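LEOA (PDB 4AUR) is a dynamin-like GTPase of enterotoxigenic Escherichia coli that probably binds and hydrolyses GTP and may take part in handling LT toxin. Local coordinates at residues 408-416 / 427-435; 436-447 / 534-545. One frame throughout, in Å; residues are numbered along the deposited sequence.

Contact 1 (408-416 / 427-435); sequences SGLGEGAFR and KISPATLKT. With SO4 (sulfate ion), chain B.
The capped N terminus of helix 430-447 is where this contact forms, with E412 from the incoming loop laid across the helix start. S429 is the N-cap, and with T432 it makes a capping box: T432 N bonds back to S429 OG, and S429 N reaches T432 OG1 in a nearly straight bond (170° at the hydrogen). The hydroxyl of S429 then donates to E412 OE2 at 3.0 Å, and that oxygen accepts through its syn lone pair. A431 N meets the same oxygen, E412 OE2, at 3.2 Å from above the carboxylate plane. A bend at chi2 (-71°) turns the glutamate chain back to this point. Next to the cap, P430 packs against the loop, its CG 3.3 Å from G411 O and over one face of the F415 ring. L433 CD1 touches the edge of that ring, 3.9 Å from F415 CE2. One turn into the helix, K434 NZ donates to S408 OG at 2.9 Å. Ahead of the N-cap, K427 NZ bonds to O4 of a sulfate, probably from the crystallisation liquor. Two donors thus grip one carboxylate oxygen, and the negative charge, set at a helix N terminus, probably interacts favourably with the helix dipole.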
loop_
_atom_site.group_PDB
_atom_site.type_symbol
_atom_site.label_atom_id
_atom_site.label_comp_id
_atom_site.label_asym_id
_atom_site.label_seq_id
_atom_site.Cartn_x
_atom_site.Cartn_y
_atom_site.Cartn_z
ATOM N N SER A 408 4.109 10.715 9.509
ATOM C CA SER A 408 3.647 10.813 10.897
ATOM C C SER A 408 2.355 10.047 11.086
ATOM O O SER A 408 2.090 9.556 12.184
ATOM C CB SER A 408 3.441 12.273 11.307
ATOM O OG SER A 408 4.678 12.955 11.450
ATOM N N GLY A 409 1.562 9.954 10.012
ATOM C CA GLY A 409 0.283 9.243 10.015
ATOM C C GLY A 409 0.373 7.750 9.757
ATOM O O GLY A 409 -0.651 7.073 9.662
ATOM N N LEU A 410 1.582 7.218 9.627
ATOM C CA LEU A 410 1.732 5.792 9.376
ATOM C C LEU A 410 1.724 5.004 10.673
ATOM O O LEU A 410 1.244 3.879 10.695
ATOM C CB LEU A 410 3.017 5.508 8.600
ATOM C CG LEU A 410 3.051 6.125 7.197
ATOM C CD1 LEU A 410 4.299 5.678 6.448
ATOM C CD2 LEU A 410 1.805 5.798 6.384
ATOM N N GLY A 411 2.254 5.603 11.745
ATOM C CA GLY A 411 2.423 4.914 13.024
ATOM C C GLY A 411 3.872 4.517 13.137
ATOM O O GLY A 411 4.524 4.342 12.124
ATOM N N GLU A 412 4.406 4.357 14.338
ATOM C CA GLU A 412 5.857 4.147 14.432
ATOM C C GLU A 412 6.238 2.718 14.084
ATOM O O GLU A 412 7.398 2.451 13.838
ATOM C CB GLU A 412 6.419 4.529 15.805
ATOM C CG GLU A 412 7.582 5.522 15.755
ATOM C CD GLU A 412 8.885 4.937 15.200
ATOM O OE1 GLU A 412 9.725 4.394 15.973
ATOM O OE2 GLU A 412 9.087 5.072 13.984
ATOM N N GLY A 413 5.257 1.818 14.046
ATOM C CA GLY A 413 5.495 0.427 13.718
ATOM C C GLY A 413 4.997 -0.004 12.354
ATOM O O GLY A 413 4.827 -1.197 12.081
ATOM N N ALA A 414 4.781 0.956 11.471
ATOM C CA ALA A 414 4.141 0.654 10.200
ATOM C C ALA A 414 4.975 -0.275 9.318
ATOM O O ALA A 414 4.411 -1.060 8.563
ATOM C CB ALA A 414 3.795 1.936 9.474
ATOM N N PHE A 415 6.297 -0.217 9.438
ATOM C CA PHE A 415 7.174 -1.058 8.618
ATOM C C PHE A 415 7.739 -2.294 9.315
ATOM O O PHE A 415 8.652 -2.920 8.797
ATOM C CB PHE A 415 8.373 -0.263 8.125
ATOM C CG PHE A 415 8.026 0.991 7.397
ATOM C CD1 PHE A 415 6.842 1.103 6.656
ATOM C CD2 PHE A 415 8.890 2.070 7.435
ATOM C CE1 PHE A 415 6.542 2.277 5.983
ATOM C CE2 PHE A 415 8.597 3.226 6.748
ATOM C CZ PHE A 415 7.430 3.329 6.017
ATOM N N ARG A 416 7.254 -2.652 10.489
ATOM C CA ARG A 416 7.801 -3.849 11.112
ATOM C C ARG A 416 7.396 -5.123 10.380
ATOM O O ARG A 416 8.136 -6.095 10.413
ATOM C CB ARG A 416 7.443 -3.933 12.590
ATOM C CG ARG A 416 8.110 -2.840 13.414
ATOM C CD ARG A 416 7.775 -2.961 14.883
ATOM N NE ARG A 416 8.983 -2.711 15.635
ATOM C CZ ARG A 416 9.843 -3.638 16.056
ATOM N NH1 ARG A 416 9.658 -4.952 15.893
ATOM N NH2 ARG A 416 10.925 -3.225 16.681
ATOM N N LYS A 427 17.500 -0.362 12.698
ATOM C CA LYS A 427 16.222 -0.395 12.077
ATOM C C LYS A 427 15.927 0.931 11.454
ATOM O O LYS A 427 16.375 1.968 11.938
ATOM C CB LYS A 427 15.126 -0.751 13.068
ATOM C CG LYS A 427 14.806 0.322 14.092
ATOM C CD LYS A 427 13.479 0.081 14.790
ATOM C CE LYS A 427 13.574 0.479 16.238
ATOM N NZ LYS A 427 14.532 -0.393 16.973
ATOM N N ILE A 428 15.198 0.865 10.349
ATOM C CA ILE A 428 14.638 1.998 9.671
ATOM C C ILE A 428 13.181 2.060 10.117
ATOM O O ILE A 428 12.536 1.024 10.317
ATOM C CB ILE A 428 14.721 1.791 8.135
ATOM C CG1 ILE A 428 16.164 1.646 7.669
ATOM C CG2 ILE A 428 14.121 2.950 7.348
ATOM C CD1 ILE A 428 16.289 1.408 6.170
ATOM N N SER A 429 12.660 3.273 10.276
ATOM C CA SER A 429 11.279 3.467 10.709
ATOM C C SER A 429 10.737 4.799 10.192
ATOM O O SER A 429 11.496 5.654 9.732
ATOM C CB SER A 429 11.227 3.443 12.232
ATOM O OG SER A 429 11.832 4.612 12.814
ATOM N N PRO A 430 9.428 5.004 10.271
ATOM C CA PRO A 430 8.964 6.315 9.900
ATOM C C PRO A 430 9.720 7.416 10.598
ATOM O O PRO A 430 10.002 8.449 9.980
ATOM C CB PRO A 430 7.522 6.311 10.340
ATOM C CG PRO A 430 7.124 4.902 10.165
ATOM C CD PRO A 430 8.324 4.079 10.504
ATOM N N ALA A 431 10.075 7.194 11.864
ATOM C CA ALA A 431 10.736 8.234 12.612
ATOM C C ALA A 431 12.188 8.402 12.206
ATOM O O ALA A 431 12.721 9.500 12.366
ATOM C CB ALA A 431 10.604 8.009 14.102
ATOM N N THR A 432 12.847 7.358 11.680
ATOM C CA THR A 432 14.238 7.543 11.262
ATOM C C THR A 432 14.270 8.361 10.011
ATOM O O THR A 432 15.191 9.145 9.829
ATOM C CB THR A 432 15.062 6.254 11.058
ATOM O OG1 THR A 432 14.583 5.490 9.933
ATOM C CG2 THR A 432 15.061 5.405 12.315
ATOM N N LEU A 433 13.258 8.189 9.164
ATOM C CA LEU A 433 13.212 8.835 7.880
ATOM C C LEU A 433 12.690 10.214 8.101
ATOM O O LEU A 433 13.106 11.141 7.444
ATOM C CB LEU A 433 12.280 8.104 6.918
ATOM C CG LEU A 433 12.562 6.664 6.487
ATOM C CD1 LEU A 433 11.284 5.920 6.104
ATOM C CD2 LEU A 433 13.543 6.658 5.334
ATOM N N LYS A 434 11.741 10.357 9.004
ATOM C CA LYS A 434 11.228 11.680 9.314
ATOM C C LYS A 434 12.393 12.577 9.751
ATOM O O LYS A 434 12.516 13.683 9.284
ATOM C CB LYS A 434 10.178 11.583 10.401
ATOM C CG LYS A 434 9.346 12.830 10.583
ATOM C CD LYS A 434 8.002 12.549 11.246
ATOM C CE LYS A 434 8.099 12.537 12.768
ATOM N NZ LYS A 434 6.771 12.776 13.424
ATOM N N THR A 435 13.276 12.076 10.605
ATOM C CA THR A 435 14.366 12.877 11.174
ATOM C C THR A 435 15.277 13.516 10.133
ATOM O O THR A 435 15.750 14.638 10.286
ATOM C CB THR A 435 15.271 11.994 12.038
ATOM O OG1 THR A 435 14.461 11.269 12.950
ATOM C CG2 THR A 435 16.274 12.835 12.809
HETATM S S SO4 B . 13.425 -3.981 18.066
HETATM O O1 SO4 B . 12.896 -3.793 16.720
HETATM O O2 SO4 B . 14.089 -5.307 18.028
HETATM O O3 SO4 B . 12.504 -3.837 19.201
HETATM O O4 SO4 B . 14.374 -2.872 18.149
#

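Contact 2 (436-447 / 534-545); sequences TILAARDTIGKL and QMEQVVTELAEK
L447, V538 and L542 carry this contact between two helices that run antiparallel, at 175°, with their axes 10.1 Å apart. V538 is the knob: its side chain sits in a hole made by A440, T443, I444 and L447. With CG1 anti to the backbone N (chi1 176°), the valine splits its two methyls between different walls of that hole. CG1 of V538 lies 3.8 Å from A440 O and also meets the CG1 and CD1 atoms of I444. The side chains of V538 and T443 slide past each other in opposite directions, CG2 of V538 3.8 Å from CG2 of T443, and the same valine methyl touches L447 CD1.

L447 lies obliquely across Q534. Its CD1 is 3.7 Å from Q534 CB and packs on the backbone leading into M535, a selenomethionine, while L447 CD2 comes to 3.5 Å from Q534 OE1. At the other end L542 straddles the first turns of 436-447. Its CD1 rests 3.7 Å from T436 CG2, and its CD2 reaches A440 CB at 3.9 Å. K545 adds the aliphatic part of its chain, with CD 3.8 Å from the same methyl, T436 CG2.

No hydrogen bond crosses between the helices. T443 OG1 serves its own helix by donating to A439 O. Helix 275-343 packs against I437, V539 and L542, and helix 368-408 against I437 and I444. One knob in a four-residue hole, between antiparallel helices flanked by two more, is the packing of an antiparallel helical bundle, consistent with the dynamin-like helical domain.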
loop_
_atom_site.group_PDB
_atom_site.type_symbol
_atom_site.label_atom_id
_atom_site.label_comp_id
_atom_site.label_asym_id
_atom_site.label_seq_id
_atom_site.Cartn_x
_atom_site.Cartn_y
_atom_site.Cartn_z
ATOM N N THR A 436 15.551 12.745 9.100
ATOM C CA THR A 436 16.484 13.118 8.084
ATOM C C THR A 436 15.878 14.249 7.273
ATOM O O THR A 436 16.532 15.238 6.959
ATOM C CB THR A 436 16.775 11.867 7.263
ATOM O OG1 THR A 436 17.558 10.996 8.076
ATOM C CG2 THR A 436 17.542 12.164 6.010
ATOM N N ILE A 437 14.613 14.089 6.950
ATOM C CA ILE A 437 13.797 15.144 6.377
ATOM C C ILE A 437 13.823 16.434 7.247
ATOM O O ILE A 437 14.227 17.488 6.766
ATOM C CB ILE A 437 12.369 14.596 6.128
ATOM C CG1 ILE A 437 12.380 13.693 4.911
ATOM C CG2 ILE A 437 11.377 15.697 5.878
ATOM C CD1 ILE A 437 11.096 12.957 4.706
ATOM N N LEU A 438 13.448 16.346 8.520
ATOM C CA LEU A 438 13.342 17.537 9.376
ATOM C C LEU A 438 14.653 18.258 9.665
ATOM O O LEU A 438 14.647 19.442 9.948
ATOM C CB LEU A 438 12.715 17.200 10.723
ATOM C CG LEU A 438 11.324 16.572 10.754
ATOM C CD1 LEU A 438 10.677 16.916 12.087
ATOM C CD2 LEU A 438 10.438 17.040 9.615
ATOM N N ALA A 439 15.771 17.560 9.647
ATOM C CA ALA A 439 17.046 18.228 9.743
ATOM C C ALA A 439 17.372 18.913 8.419
ATOM O O ALA A 439 18.108 19.883 8.387
ATOM C CB ALA A 439 18.131 17.242 10.109
ATOM N N ALA A 440 16.835 18.420 7.315
ATOM C CA ALA A 440 17.050 19.099 6.048
ATOM C C ALA A 440 16.166 20.338 5.960
ATOM O O ALA A 440 16.582 21.353 5.426
ATOM C CB ALA A 440 16.770 18.176 4.884
ATOM N N ARG A 441 14.944 20.240 6.468
ATOM C CA ARG A 441 14.060 21.373 6.536
ATOM C C ARG A 441 14.576 22.410 7.531
ATOM O O ARG A 441 14.329 23.583 7.373
ATOM C CB ARG A 441 12.654 20.932 6.934
ATOM C CG ARG A 441 11.605 21.990 6.677
ATOM C CD ARG A 441 10.264 21.639 7.276
ATOM N NE ARG A 441 10.322 21.674 8.736
ATOM C CZ ARG A 441 9.293 21.413 9.539
ATOM N NH1 ARG A 441 8.116 21.116 9.024
ATOM N NH2 ARG A 441 9.449 21.447 10.863
ATOM N N ASP A 442 15.272 21.974 8.569
ATOM C CA ASP A 442 15.826 22.904 9.536
ATOM C C ASP A 442 16.999 23.672 8.962
ATOM O O ASP A 442 17.058 24.886 9.119
ATOM C CB ASP A 442 16.259 22.194 10.821
ATOM C CG ASP A 442 15.134 22.081 11.821
ATOM O OD1 ASP A 442 13.993 22.493 11.480
ATOM O OD2 ASP A 442 15.394 21.575 12.942
ATOM N N THR A 443 17.921 22.967 8.309
ATOM C CA THR A 443 19.040 23.605 7.672
ATOM C C THR A 443 18.561 24.627 6.657
ATOM O O THR A 443 19.205 25.636 6.471
ATOM C CB THR A 443 19.945 22.577 6.994
ATOM O OG1 THR A 443 20.279 21.586 7.955
ATOM C CG2 THR A 443 21.230 23.209 6.486
ATOM N N ILE A 444 17.415 24.395 6.040
ATOM C CA ILE A 444 16.875 25.331 5.049
ATOM C C ILE A 444 16.175 26.540 5.653
ATOM O O ILE A 444 16.205 27.629 5.076
ATOM C CB ILE A 444 15.940 24.599 4.076
ATOM C CG1 ILE A 444 16.819 23.736 3.166
ATOM C CG2 ILE A 444 15.054 25.569 3.294
ATOM C CD1 ILE A 444 16.086 22.979 2.101
ATOM N N GLY A 445 15.556 26.347 6.813
ATOM C CA GLY A 445 14.932 27.438 7.541
ATOM C C GLY A 445 15.926 28.393 8.186
ATOM O O GLY A 445 15.532 29.461 8.627
ATOM N N LYS A 446 17.198 28.003 8.255
ATOM C CA LYS A 446 18.263 28.869 8.770
ATOM C C LYS A 446 19.031 29.542 7.644
ATOM O O LYS A 446 19.542 30.632 7.823
ATOM C CB LYS A 446 19.245 28.090 9.653
ATOM C CG LYS A 446 20.604 28.780 9.801
ATOM C CD LYS A 446 21.457 28.192 10.919
ATOM C CE LYS A 446 22.641 29.101 11.263
ATOM N NZ LYS A 446 23.266 28.761 12.577
ATOM N N LEU A 447 19.146 28.887 6.498
ATOM C CA LEU A 447 19.743 29.525 5.336
ATOM C C LEU A 447 18.913 30.732 4.922
ATOM O O LEU A 447 19.449 31.821 4.764
ATOM C CB LEU A 447 19.832 28.551 4.161
ATOM C CG LEU A 447 20.778 27.378 4.373
ATOM C CD1 LEU A 447 20.720 26.450 3.171
ATOM C CD2 LEU A 447 22.206 27.837 4.655
ATOM N N GLN A 534 23.445 27.252 -1.528
ATOM C CA GLN A 534 23.414 26.617 -0.233
ATOM C C GLN A 534 22.281 25.597 -0.134
ATOM O O GLN A 534 22.511 24.483 0.290
ATOM C CB GLN A 534 23.367 27.673 0.875
ATOM C CG GLN A 534 24.704 28.376 1.048
ATOM C CD GLN A 534 24.629 29.688 1.816
ATOM O OE1 GLN A 534 23.568 30.090 2.330
ATOM N NE2 GLN A 534 25.786 30.380 1.899
HETATM N N MSE A 535 21.080 25.958 -0.565
HETATM C CA MSE A 535 19.966 25.022 -0.609
HETATM C C MSE A 535 20.209 23.882 -1.561
HETATM O O MSE A 535 19.700 22.808 -1.368
HETATM C CB MSE A 535 18.698 25.703 -1.086
HETATM C CG MSE A 535 18.183 26.699 -0.061
HETATM SE SE MSE A 535 16.500 27.607 -0.581
HETATM C CE MSE A 535 17.189 29.451 -0.659
ATOM N N GLU A 536 20.947 24.100 -2.628
ATOM C CA GLU A 536 21.208 23.039 -3.570
ATOM C C GLU A 536 22.059 21.952 -2.905
ATOM O O GLU A 536 21.795 20.756 -3.061
ATOM C CB GLU A 536 21.906 23.584 -4.808
ATOM C CG GLU A 536 22.632 22.526 -5.610
ATOM C CD GLU A 536 23.119 23.041 -6.937
ATOM O OE1 GLU A 536 24.151 23.751 -6.948
ATOM O OE2 GLU A 536 22.459 22.716 -7.961
ATOM N N GLN A 537 23.080 22.395 -2.183
ATOM C CA GLN A 537 23.906 21.547 -1.316
ATOM C C GLN A 537 23.057 20.656 -0.389
ATOM O O GLN A 537 23.186 19.424 -0.377
ATOM C CB GLN A 537 24.771 22.468 -0.476
ATOM C CG GLN A 537 26.186 22.044 -0.170
ATOM C CD GLN A 537 26.832 23.045 0.797
ATOM O OE1 GLN A 537 26.564 24.264 0.747
ATOM N NE2 GLN A 537 27.668 22.533 1.701
ATOM N N VAL A 538 22.150 21.277 0.348
ATOM C CA VAL A 538 21.272 20.542 1.241
ATOM C C VAL A 538 20.439 19.549 0.498
ATOM O O VAL A 538 20.225 18.453 0.964
ATOM C CB VAL A 538 20.287 21.467 1.951
ATOM C CG1 VAL A 538 19.307 20.663 2.809
ATOM C CG2 VAL A 538 21.043 22.521 2.761
ATOM N N VAL A 539 19.916 19.940 -0.646
ATOM C CA VAL A 539 19.064 19.044 -1.408
ATOM C C VAL A 539 19.910 17.894 -1.903
ATOM O O VAL A 539 19.473 16.761 -1.878
ATOM C CB VAL A 539 18.407 19.767 -2.600
ATOM C CG1 VAL A 539 18.229 18.843 -3.812
ATOM C CG2 VAL A 539 17.078 20.362 -2.169
ATOM N N THR A 540 21.132 18.207 -2.341
ATOM C CA THR A 540 22.047 17.216 -2.871
ATOM C C THR A 540 22.381 16.191 -1.822
ATOM O O THR A 540 22.577 15.048 -2.159
ATOM C CB THR A 540 23.368 17.858 -3.335
ATOM O OG1 THR A 540 23.147 18.637 -4.519
ATOM C CG2 THR A 540 24.420 16.803 -3.636
ATOM N N GLU A 541 22.490 16.611 -0.563
ATOM C CA GLU A 541 22.830 15.705 0.538
ATOM C C GLU A 541 21.649 14.836 0.875
ATOM O O GLU A 541 21.766 13.628 1.026
ATOM C CB GLU A 541 23.230 16.472 1.796
ATOM C CG GLU A 541 24.642 17.033 1.793
ATOM C CD GLU A 541 25.072 17.524 3.177
ATOM O OE1 GLU A 541 24.542 18.556 3.653
ATOM O OE2 GLU A 541 25.938 16.863 3.803
ATOM N N LEU A 542 20.496 15.454 0.994
ATOM C CA LEU A 542 19.286 14.697 1.232
ATOM C C LEU A 542 19.066 13.579 0.198
ATOM O O LEU A 542 18.468 12.548 0.508
ATOM C CB LEU A 542 18.090 15.632 1.238
ATOM C CG LEU A 542 16.852 15.016 1.841
ATOM C CD1 LEU A 542 17.105 14.656 3.290
ATOM C CD2 LEU A 542 15.714 16.000 1.764
ATOM N N ALA A 543 19.540 13.790 -1.026
ATOM C CA ALA A 543 19.381 12.803 -2.077
ATOM C C ALA A 543 20.182 11.569 -1.727
ATOM O O ALA A 543 19.692 10.459 -1.847
ATOM C CB ALA A 543 19.844 13.362 -3.419
ATOM N N GLU A 544 21.409 11.782 -1.279
ATOM C CA GLU A 544 22.330 10.697 -0.959
ATOM C C GLU A 544 21.848 9.840 0.202
ATOM O O GLU A 544 22.014 8.648 0.184
ATOM C CB GLU A 544 23.712 11.265 -0.611
ATOM C CG GLU A 544 24.428 11.935 -1.785
ATOM C CD GLU A 544 25.775 12.554 -1.396
ATOM O OE1 GLU A 544 25.923 13.043 -0.240
ATOM O OE2 GLU A 544 26.687 12.567 -2.259
ATOM N N LYS A 545 21.258 10.473 1.209
ATOM C CA LYS A 545 20.759 9.793 2.404
ATOM C C LYS A 545 19.502 8.990 2.127
ATOM O O LYS A 545 19.020 8.240 2.973
ATOM C CB LYS A 545 20.438 10.820 3.484
ATOM C CG LYS A 545 21.617 11.656 3.947
ATOM C CD LYS A 545 21.244 12.476 5.178
ATOM C CE LYS A 545 22.484 13.028 5.873
ATOM N NZ LYS A 545 23.308 13.871 4.956
#

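How the contacts relate
Coming from the N terminus, the chain leaves helix 368-408 and turns through a loop; contact 1 closes this short loop, with ten residues between its segments, by bringing 408-416 against the start of helix 430-447. Contact 2 follows directly, since 436-447 continues the helix that begins at P430. It closes a much longer excursion of 86 residues, largely helical, before the chain returns along helix 530-544. The two closures are therefore in series and neither encloses nor crosses the other. Their centres lie about 20 Å apart, joined by helix 430-447, whose beginning is anchored to the preceding loop and whose remaining turns pair with 534-545 in the helical domain.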